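Local coordinates for protein aprataxin and PNK-like factor (Homo sapiens, PDB 5W7W) that acts as a histone chaperone and scaffold in single- and double-strand DNA break repair, engaging XRCC1 and XRCC4 through the FHA domain described here, at residues Ser42-Ile47 with Pro59-Cys65; Gln54-Ile60 with Pro80-Leu86; Leu86-Asp90 with Arg102-Ile106. All coordinates share one frame; numbering follows the deposited sequence. Where two conformers were deposited one is given.

Contact 1 of 3, residues Ser42-Ile47 with Pro59-Cys65; sequences SRRHAI and PIHTNPC
His45 crosses from its own segment to the segment 59-65, and with Ser42 it forms the Ser-x-x-His signature of FHA domains. Its CB starts off away from that segment. With CG anti to the backbone N (chi1 -157°), the ring then swings back to meet it. Beyond CG the two edges diverge: His45 CD2 lies 3.7 Å from Cys65 SG, which sits at the ring edge, and His45 CE1 packs 3.6 Å from Asn63 CB. ND1 accepts the backbone N-H of Ser42 in the ring plane. At the tip, His45 NE2 donates a nearly straight bond of 3.1 Å to Pro64 O, reached from above that carbonyl's plane. One ring nitrogen accepts and the other donates, which is consistent with a neutral imidazole. A leucine in place of His45 would probably leave Pro64 O and the Ser42 N-H without these mates and the two segments less firmly tied at this point.

The backbone repeats the link, since Ile60 N donates to His45 O at 3.1 Å. Just beyond, Ala46 and Pro59 form an antiparallel non-hydrogen-bonded pair, while on the other side His45 and Ala46 together face Ile28 in a classic beta bulge. Ser42 OG accepts from Arg44 N, an ST turn, and its CB sits over a face of the His61 ring, 3.6 Å from the centroid. Ser42 also shares a backbone bond with Arg30. In other FHA domains the equivalents of Arg30 and Ser42 commonly bind phosphothreonine, so the histidine probably works from the second shell, shaping the loops around them. A water ties the two segments together, donating to Arg44 O and Ile60 O, 2.8 Å from each.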
loop_
_atom_site.group_PDB
_atom_site.type_symbol
_atom_site.label_atom_id
_atom_site.label_comp_id
_atom_site.label_asym_id
_atom_site.label_seq_id
_atom_site.Cartn_x
_atom_site.Cartn_y
_atom_site.Cartn_z
ATOM N N SER A 42 11.139 5.880 -2.564
ATOM C CA SER A 42 11.239 6.208 -3.972
ATOM C C SER A 42 9.926 6.803 -4.474
ATOM O O SER A 42 8.847 6.513 -3.954
ATOM C CB SER A 42 11.534 4.926 -4.751
ATOM O OG SER A 42 11.517 5.139 -6.152
ATOM N N ARG A 43 10.023 7.603 -5.543
ATOM C CA ARG A 43 8.829 7.997 -6.273
ATOM C C ARG A 43 8.159 6.796 -6.911
ATOM O O ARG A 43 6.951 6.831 -7.172
ATOM C CB ARG A 43 9.178 8.995 -7.370
ATOM C CG ARG A 43 9.676 10.320 -6.836
ATOM C CD ARG A 43 10.199 11.215 -7.968
ATOM N N ARG A 44 8.922 5.745 -7.193
ATOM C CA ARG A 44 8.411 4.515 -7.801
ATOM C C ARG A 44 8.722 3.368 -6.849
ATOM O O ARG A 44 9.557 2.499 -7.109
ATOM C CB ARG A 44 9.007 4.279 -9.187
ATOM C CG ARG A 44 8.545 5.273 -10.237
ATOM C CD ARG A 44 9.303 5.050 -11.549
ATOM N NE ARG A 44 10.728 5.287 -11.322
ATOM C CZ ARG A 44 11.355 6.440 -11.534
ATOM N NH1 ARG A 44 10.705 7.490 -12.029
ATOM N NH2 ARG A 44 12.648 6.538 -11.253
ATOM N N HIS A 45 8.052 3.380 -5.708
ATOM C CA HIS A 45 8.346 2.422 -4.647
ATOM C C HIS A 45 7.588 1.103 -4.811
ATOM O O HIS A 45 8.144 0.017 -4.583
ATOM C CB HIS A 45 8.007 3.052 -3.294
ATOM C CG HIS A 45 8.741 2.447 -2.153
ATOM N ND1 HIS A 45 9.874 3.028 -1.630
ATOM C CD2 HIS A 45 8.522 1.324 -1.435
ATOM C CE1 HIS A 45 10.324 2.286 -0.634
ATOM N NE2 HIS A 45 9.537 1.234 -0.509
ATOM N N ALA A 46 6.326 1.189 -5.223
ATOM C CA ALA A 46 5.495 0.010 -5.399
ATOM C C ALA A 46 4.381 0.340 -6.374
ATOM O O ALA A 46 4.107 1.507 -6.651
ATOM C CB ALA A 46 4.925 -0.467 -4.060
ATOM N N ILE A 47 3.755 -0.706 -6.900
ATOM C CA ILE A 47 2.535 -0.589 -7.692
ATOM C C ILE A 47 1.410 -1.259 -6.919
ATOM O O ILE A 47 1.549 -2.408 -6.487
ATOM C CB ILE A 47 2.695 -1.248 -9.071
ATOM C CG1 ILE A 47 3.911 -0.667 -9.798
ATOM C CG2 ILE A 47 1.416 -1.066 -9.894
ATOM C CD1 ILE A 47 4.144 -1.215 -11.167
ATOM N N PRO A 59 6.254 -4.712 -4.988
ATOM C CA PRO A 59 7.391 -3.835 -4.663
ATOM C C PRO A 59 8.314 -3.719 -5.867
ATOM O O PRO A 59 8.718 -4.735 -6.438
ATOM C CB PRO A 59 8.080 -4.580 -3.510
ATOM C CG PRO A 59 7.069 -5.570 -3.020
ATOM C CD PRO A 59 6.312 -5.961 -4.227
ATOM N N ILE A 60 8.649 -2.484 -6.262
ATOM C CA ILE A 60 9.423 -2.269 -7.486
ATOM C C ILE A 60 10.702 -1.457 -7.267
ATOM O O ILE A 60 11.315 -1.010 -8.234
ATOM C CB ILE A 60 8.579 -1.670 -8.628
ATOM C CG1 ILE A 60 7.951 -0.331 -8.227
ATOM C CG2 ILE A 60 7.544 -2.679 -9.095
ATOM C CD1 ILE A 60 7.560 0.511 -9.410
ATOM N N HIS A 61 11.157 -1.320 -6.029
ATOM C CA HIS A 61 12.371 -0.563 -5.747
ATOM C C HIS A 61 13.314 -1.402 -4.902
ATOM O O HIS A 61 12.941 -2.416 -4.317
ATOM C CB HIS A 61 12.050 0.784 -5.079
ATOM C CG HIS A 61 13.214 1.705 -5.022
ATOM N ND1 HIS A 61 13.963 1.879 -3.882
ATOM C CD2 HIS A 61 13.772 2.478 -5.979
ATOM C CE1 HIS A 61 14.930 2.747 -4.137
ATOM N NE2 HIS A 61 14.841 3.115 -5.403
ATOM N N THR A 62 14.566 -0.970 -4.824
ATOM C CA THR A 62 15.499 -1.678 -3.950
ATOM C C THR A 62 15.112 -1.569 -2.476
ATOM O O THR A 62 15.314 -2.523 -1.721
ATOM C CB THR A 62 16.927 -1.194 -4.159
ATOM O OG1 THR A 62 16.961 0.220 -4.074
ATOM C CG2 THR A 62 17.471 -1.628 -5.513
ATOM N N ASN A 63 14.520 -0.448 -2.065
ATOM C CA ASN A 63 13.992 -0.346 -0.712
ATOM C C ASN A 63 12.697 -1.138 -0.647
ATOM O O ASN A 63 11.840 -0.967 -1.523
ATOM C CB ASN A 63 13.736 1.107 -0.344
ATOM C CG ASN A 63 15.001 1.923 -0.303
ATOM O OD1 ASN A 63 16.075 1.403 0.021
ATOM N ND2 ASN A 63 14.884 3.212 -0.617
ATOM N N PRO A 64 12.546 -2.033 0.314
ATOM C CA PRO A 64 11.444 -3.001 0.274
ATOM C C PRO A 64 10.112 -2.401 0.688
ATOM O O PRO A 64 10.013 -1.299 1.218
ATOM C CB PRO A 64 11.861 -4.082 1.273
ATOM C CG PRO A 64 12.820 -3.444 2.143
ATOM C CD PRO A 64 13.504 -2.346 1.379
ATOM N N CYS A 65 9.076 -3.180 0.444
ATOM C CA CYS A 65 7.779 -2.989 1.073
ATOM C C CYS A 65 7.580 -4.062 2.126
ATOM O O CYS A 65 8.232 -5.106 2.087
ATOM C CB CYS A 65 6.658 -3.126 0.058
ATOM S SG CYS A 65 6.651 -1.890 -1.244
HETATM O O HOH W 1 11.595 1.711 -8.805
HETATM O O HOH W 2 9.888 -1.695 -3.285
#

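Contact 2 of 3, residues Gln54-Ile60 with Pro80-Leu86; sequences QLRIKPI and PNLWCYL
Arg56 carries CG between its backbone N and carbonyl carbon (chi1 49°) and then runs extended to NE, while Trp83 has CG anti to its carbonyl carbon. These two torsions lay the guanidinium flat over the indole, with planes 26° apart and Arg56 CZ 3.9 Å from the centroid of the five-membered ring, a cation-pi contact. NH1 lies over Trp83 CD1, whereas NE turns to a salt bridge with Glu49. The opposite indole face receives Lys58, whose CB is 3.6 Å from the centroid of the six-membered ring. Trp83 is thus clamped between residues i and i+2 of one strand. Farther along, the Gln54 amide lies almost flat on Tyr85, planes 7° apart, with NE2 3.6 Å from Tyr85 CD1.

Underneath, Ile57 and Cys84 exchange both backbone bonds at 2.9 Å, and Leu86 N donates to Leu55 O. On the other side of the strand Ile57 CG2 packs on Leu86 CD1 at 3.9 Å, beside Phe92 of the second sheet. One water joins Lys58 NZ to Asn81 OD1. An outer face of stacked polar and aromatic side chains over an aliphatic inner one fits an antiparallel edge pair of the FHA beta sandwich.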
loop_
_atom_site.group_PDB
_atom_site.type_symbol
_atom_site.label_atom_id
_atom_site.label_comp_id
_atom_site.label_asym_id
_atom_site.label_seq_id
_atom_site.Cartn_x
_atom_site.Cartn_y
_atom_site.Cartn_z
ATOM N N GLN A 54 -10.147 -7.251 -5.924
ATOM C CA GLN A 54 -8.958 -7.517 -5.130
ATOM C C GLN A 54 -7.936 -6.418 -5.323
ATOM O O GLN A 54 -7.902 -5.733 -6.349
ATOM C CB GLN A 54 -8.280 -8.833 -5.504
ATOM C CG GLN A 54 -9.131 -10.044 -5.192
ATOM C CD GLN A 54 -8.439 -11.339 -5.572
ATOM O OE1 GLN A 54 -8.538 -11.784 -6.716
ATOM N NE2 GLN A 54 -7.704 -11.915 -4.646
ATOM N N LEU A 55 -7.107 -6.266 -4.294
ATOM C CA LEU A 55 -5.993 -5.333 -4.290
ATOM C C LEU A 55 -4.705 -6.125 -4.119
ATOM O O LEU A 55 -4.626 -6.968 -3.224
ATOM C CB LEU A 55 -6.164 -4.367 -3.113
ATOM C CG LEU A 55 -4.992 -3.419 -2.852
ATOM C CD1 LEU A 55 -4.824 -2.460 -4.002
ATOM C CD2 LEU A 55 -5.189 -2.656 -1.532
ATOM N N ARG A 56 -3.708 -5.865 -4.972
ATOM C CA ARG A 56 -2.389 -6.474 -4.810
ATOM C C ARG A 56 -1.315 -5.407 -4.930
ATOM O O ARG A 56 -1.519 -4.354 -5.541
ATOM C CB ARG A 56 -2.150 -7.635 -5.797
ATOM C CG ARG A 56 -2.483 -7.319 -7.242
ATOM C CD ARG A 56 -2.128 -8.449 -8.185
ATOM N NE ARG A 56 -2.461 -8.099 -9.553
ATOM C CZ ARG A 56 -1.998 -8.725 -10.632
ATOM N NH1 ARG A 56 -1.195 -9.762 -10.531
ATOM N NH2 ARG A 56 -2.369 -8.278 -11.828
ATOM N N ILE A 57 -0.166 -5.687 -4.312
ATOM C CA ILE A 57 0.988 -4.792 -4.302
ATOM C C ILE A 57 2.184 -5.517 -4.897
ATOM O O ILE A 57 2.417 -6.695 -4.618
ATOM C CB ILE A 57 1.310 -4.296 -2.870
ATOM C CG1 ILE A 57 2.452 -3.279 -2.902
ATOM C CG2 ILE A 57 1.666 -5.442 -1.914
ATOM C CD1 ILE A 57 2.629 -2.522 -1.618
ATOM N N LYS A 58 2.947 -4.795 -5.715
ATOM C CA LYS A 58 4.218 -5.283 -6.255
ATOM C C LYS A 58 5.317 -4.313 -5.849
ATOM O O LYS A 58 5.309 -3.151 -6.305
ATOM C CB LYS A 58 4.162 -5.397 -7.778
ATOM C CG LYS A 58 5.447 -5.959 -8.390
ATOM C CD LYS A 58 5.318 -6.286 -9.874
ATOM C CE LYS A 58 4.904 -5.096 -10.668
ATOM N NZ LYS A 58 4.999 -5.373 -12.150
ATOM N N PRO A 59 6.254 -4.712 -4.988
ATOM C CA PRO A 59 7.391 -3.835 -4.663
ATOM C C PRO A 59 8.314 -3.719 -5.867
ATOM O O PRO A 59 8.718 -4.735 -6.438
ATOM C CB PRO A 59 8.080 -4.580 -3.510
ATOM C CG PRO A 59 7.069 -5.570 -3.020
ATOM C CD PRO A 59 6.312 -5.961 -4.227
ATOM N N ILE A 60 8.649 -2.484 -6.262
ATOM C CA ILE A 60 9.423 -2.269 -7.486
ATOM C C ILE A 60 10.702 -1.457 -7.267
ATOM O O ILE A 60 11.315 -1.010 -8.234
ATOM C CB ILE A 60 8.579 -1.670 -8.628
ATOM C CG1 ILE A 60 7.951 -0.331 -8.227
ATOM C CG2 ILE A 60 7.544 -2.679 -9.095
ATOM C CD1 ILE A 60 7.560 0.511 -9.410
ATOM N N PRO A 80 10.906 -9.068 -3.501
ATOM C CA PRO A 80 10.819 -7.973 -4.477
ATOM C C PRO A 80 10.221 -8.377 -5.820
ATOM O O PRO A 80 10.424 -9.485 -6.326
ATOM C CB PRO A 80 12.279 -7.522 -4.636
ATOM C CG PRO A 80 12.922 -7.919 -3.366
ATOM C CD PRO A 80 12.282 -9.221 -2.991
ATOM N N ASN A 81 9.490 -7.439 -6.414
ATOM C CA ASN A 81 9.047 -7.508 -7.801
ATOM C C ASN A 81 8.069 -8.629 -8.081
ATOM O O ASN A 81 7.929 -9.055 -9.242
ATOM C CB ASN A 81 10.224 -7.579 -8.785
ATOM C CG ASN A 81 9.857 -7.020 -10.132
ATOM O OD1 ASN A 81 9.211 -5.978 -10.211
ATOM N ND2 ASN A 81 10.229 -7.725 -11.208
ATOM N N LEU A 82 7.401 -9.109 -7.045
ATOM C CA LEU A 82 6.320 -10.078 -7.131
ATOM C C LEU A 82 5.087 -9.484 -6.468
ATOM O O LEU A 82 5.197 -8.678 -5.535
ATOM C CB LEU A 82 6.687 -11.378 -6.413
ATOM C CG LEU A 82 7.935 -12.080 -6.947
ATOM C CD1 LEU A 82 8.328 -13.231 -6.014
ATOM C CD2 LEU A 82 7.731 -12.592 -8.331
ATOM N N TRP A 83 3.914 -9.873 -6.953
ATOM C CA TRP A 83 2.659 -9.412 -6.376
ATOM C C TRP A 83 2.306 -10.171 -5.101
ATOM O O TRP A 83 2.510 -11.387 -4.986
ATOM C CB TRP A 83 1.521 -9.608 -7.367
ATOM C CG TRP A 83 1.620 -8.827 -8.613
ATOM C CD1 TRP A 83 2.056 -9.288 -9.832
ATOM C CD2 TRP A 83 1.261 -7.461 -8.810
ATOM N NE1 TRP A 83 2.001 -8.288 -10.753
ATOM C CE2 TRP A 83 1.524 -7.155 -10.156
ATOM C CE3 TRP A 83 0.760 -6.455 -7.977
ATOM C CZ2 TRP A 83 1.282 -5.903 -10.690
ATOM C CZ3 TRP A 83 0.530 -5.209 -8.503
ATOM C CH2 TRP A 83 0.787 -4.936 -9.849
ATOM N N CYS A 84 1.707 -9.435 -4.174
ATOM C CA CYS A 84 1.120 -9.961 -2.952
ATOM C C CYS A 84 -0.278 -9.378 -2.798
ATOM O O CYS A 84 -0.448 -8.156 -2.838
ATOM C CB CYS A 84 1.962 -9.524 -1.744
ATOM S SG CYS A 84 1.391 -10.109 -0.134
ATOM N N TYR A 85 -1.272 -10.235 -2.610
ATOM C CA TYR A 85 -2.628 -9.769 -2.340
ATOM C C TYR A 85 -2.744 -9.172 -0.946
ATOM O O TYR A 85 -2.166 -9.667 0.029
ATOM C CB TYR A 85 -3.661 -10.893 -2.569
ATOM C CG TYR A 85 -3.967 -11.045 -4.034
ATOM C CD1 TYR A 85 -4.673 -10.051 -4.693
ATOM C CD2 TYR A 85 -3.520 -12.126 -4.780
ATOM C CE1 TYR A 85 -4.929 -10.114 -6.045
ATOM C CE2 TYR A 85 -3.776 -12.205 -6.139
ATOM C CZ TYR A 85 -4.473 -11.188 -6.769
ATOM O OH TYR A 85 -4.721 -11.252 -8.119
ATOM N N LEU A 86 -3.508 -8.091 -0.865
ATOM C CA LEU A 86 -3.780 -7.383 0.382
ATOM C C LEU A 86 -5.273 -7.496 0.635
ATOM O O LEU A 86 -6.074 -6.818 -0.027
ATOM C CB LEU A 86 -3.386 -5.921 0.245
ATOM C CG LEU A 86 -1.929 -5.647 -0.119
ATOM C CD1 LEU A 86 -1.696 -4.152 -0.296
ATOM C CD2 LEU A 86 -0.989 -6.220 0.933
HETATM O O HOH W 3 -7.798 -7.810 -1.932
HETATM O O HOH W 4 7.764 -5.248 -12.335
#

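Contact 3 of 3, residues Leu86-Asp90 with Arg102-Ile106; sequences LNPGD and RILSI. With FMT (formic acid), chain C.
Ile103 lays its CG1 against Leu86 CB, 3.9 Å apart, the two side chains crossing at about a right angle, and its CG2 reaches the CA of Pro88. CG1 is anti to the carbonyl carbon (chi1 -56°), which also puts it beside Asp90 O. Phe8, Leu10 and Phe92 surround the isoleucine in the core.

Its backbone holds the type II turn from Asn87 to Asp90, closed by Asp90 N to Asn87 O, at two points. Gly89 N donates to Ile103 O at 2.8 Å, and Ile103 N approaches Asp90 O nearly along the C=O axis at 2.9 Å. Gly89 takes a positive phi (95°), at which a CB would press on the preceding carbonyl. Asp90 OD2 accepts from Asn87 N, met from above the carboxylate plane, and also takes the Tyr67 hydroxyl; OD1 accepts from Ser70 N.

Arg102 bends at chi3 and adds a weak bond from NH1 to Gly89 O. In the guanidinium plane, NE and NH2 hold a formic acid molecule, probably from the crystallisation liquor and also bound by Gln11, with Arg102 NE 2.8 Å from ligand O2. Backbone bonds and the Asp90 carboxylate thus hold the turn together, Arg102 adding only weakly.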
loop_
_atom_site.group_PDB
_atom_site.type_symbol
_atom_site.label_atom_id
_atom_site.label_comp_id
_atom_site.label_asym_id
_atom_site.label_seq_id
_atom_site.Cartn_x
_atom_site.Cartn_y
_atom_site.Cartn_z
ATOM N N LEU A 86 -3.508 -8.091 -0.865
ATOM C CA LEU A 86 -3.780 -7.383 0.382
ATOM C C LEU A 86 -5.273 -7.496 0.635
ATOM O O LEU A 86 -6.074 -6.818 -0.027
ATOM C CB LEU A 86 -3.386 -5.921 0.245
ATOM C CG LEU A 86 -1.929 -5.647 -0.119
ATOM C CD1 LEU A 86 -1.696 -4.152 -0.296
ATOM C CD2 LEU A 86 -0.989 -6.220 0.933
ATOM N N ASN A 87 -5.638 -8.324 1.588
ATOM C CA ASN A 87 -7.040 -8.483 1.932
ATOM C C ASN A 87 -7.475 -7.344 2.851
ATOM O O ASN A 87 -6.658 -6.769 3.577
ATOM C CB ASN A 87 -7.251 -9.815 2.635
ATOM C CG ASN A 87 -6.874 -10.979 1.765
ATOM O OD1 ASN A 87 -7.391 -11.120 0.655
ATOM N ND2 ASN A 87 -5.923 -11.780 2.226
ATOM N N PRO A 88 -8.761 -7.013 2.855
ATOM C CA PRO A 88 -9.237 -6.005 3.799
ATOM C C PRO A 88 -8.836 -6.385 5.217
ATOM O O PRO A 88 -8.958 -7.543 5.633
ATOM C CB PRO A 88 -10.752 -6.033 3.596
ATOM C CG PRO A 88 -10.923 -6.478 2.164
ATOM C CD PRO A 88 -9.849 -7.521 2.000
ATOM N N GLY A 89 -8.321 -5.400 5.955
ATOM C CA GLY A 89 -7.784 -5.596 7.274
ATOM C C GLY A 89 -6.286 -5.819 7.336
ATOM O O GLY A 89 -5.683 -5.591 8.392
ATOM N N ASP A 90 -5.671 -6.262 6.239
ATOM C CA ASP A 90 -4.227 -6.397 6.183
ATOM C C ASP A 90 -3.593 -5.004 6.165
ATOM O O ASP A 90 -4.249 -3.998 5.895
ATOM C CB ASP A 90 -3.798 -7.096 4.892
ATOM C CG ASP A 90 -4.157 -8.559 4.819
ATOM O OD1 ASP A 90 -4.622 -9.136 5.822
ATOM O OD2 ASP A 90 -3.938 -9.143 3.733
ATOM N N ARG A 102 -3.490 0.386 6.560
ATOM C CA ARG A 102 -4.451 -0.698 6.606
ATOM C C ARG A 102 -5.356 -0.599 5.387
ATOM O O ARG A 102 -5.723 0.494 4.955
ATOM C CB ARG A 102 -5.278 -0.624 7.890
ATOM C CG ARG A 102 -6.171 -1.830 8.043
ATOM C CD ARG A 102 -7.003 -1.844 9.315
ATOM N NE ARG A 102 -6.192 -1.688 10.526
ATOM C CZ ARG A 102 -5.628 -2.686 11.199
ATOM N NH1 ARG A 102 -5.760 -3.940 10.801
ATOM N NH2 ARG A 102 -4.908 -2.452 12.288
ATOM N N ILE A 103 -5.726 -1.746 4.847
ATOM C CA ILE A 103 -6.632 -1.826 3.705
ATOM C C ILE A 103 -8.070 -1.898 4.196
ATOM O O ILE A 103 -8.418 -2.783 4.983
ATOM C CB ILE A 103 -6.308 -3.066 2.865
ATOM C CG1 ILE A 103 -4.852 -3.081 2.406
ATOM C CG2 ILE A 103 -7.239 -3.188 1.684
ATOM C CD1 ILE A 103 -4.323 -1.804 1.836
ATOM N N LEU A 104 -8.904 -1.003 3.698
ATOM C CA LEU A 104 -10.334 -1.040 3.955
ATOM C C LEU A 104 -11.100 -1.226 2.651
ATOM O O LEU A 104 -10.777 -0.607 1.639
ATOM C CB LEU A 104 -10.785 0.277 4.601
ATOM C CG LEU A 104 -10.188 0.564 5.980
ATOM C CD1 LEU A 104 -10.678 1.903 6.473
ATOM C CD2 LEU A 104 -10.498 -0.517 6.975
ATOM N N SER A 105 -12.123 -2.076 2.679
ATOM C CA SER A 105 -13.035 -2.213 1.552
ATOM C C SER A 105 -14.227 -1.277 1.713
ATOM O O SER A 105 -14.816 -1.185 2.795
ATOM C CB SER A 105 -13.520 -3.657 1.446
ATOM O OG SER A 105 -14.221 -4.031 2.613
ATOM N N ILE A 106 -14.569 -0.588 0.625
ATOM C CA ILE A 106 -15.674 0.373 0.579
ATOM C C ILE A 106 -16.555 0.053 -0.624
ATOM O O ILE A 106 -16.134 -0.686 -1.523
ATOM C CB ILE A 106 -15.163 1.820 0.460
ATOM C CG1 ILE A 106 -14.415 2.043 -0.866
ATOM C CG2 ILE A 106 -14.262 2.179 1.653
ATOM C CD1 ILE A 106 -14.133 3.505 -1.175
HETATM C C FMT C . -5.490 1.407 12.217
HETATM O O1 FMT C . -4.956 0.667 13.031
HETATM O O2 FMT C . -5.863 0.986 11.129
#

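In the fold
Contacts 1 and 2 interlock: their segments alternate along the chain, they share Pro59 and Ile60, and strands 46-51 and 54-59 run side by side in the four-stranded antiparallel sheet; the contact centres lie about 11 Å apart. Contact 3 follows in series, starting from the Leu86 that ends contact 2, and joins the loop after strand 84-85 to strand 100-105 of the six-stranded sheet. Its centre is about 14 Å from that of contact 2 and about 20 Å from that of contact 1, on the opposite side of the chain's centre. Contact 2 thus bridges the FHA loops of contact 1, probably the phosphopeptide-binding end, and the far end of the sandwich, where Leu55 and Ile103 pack between the sheets.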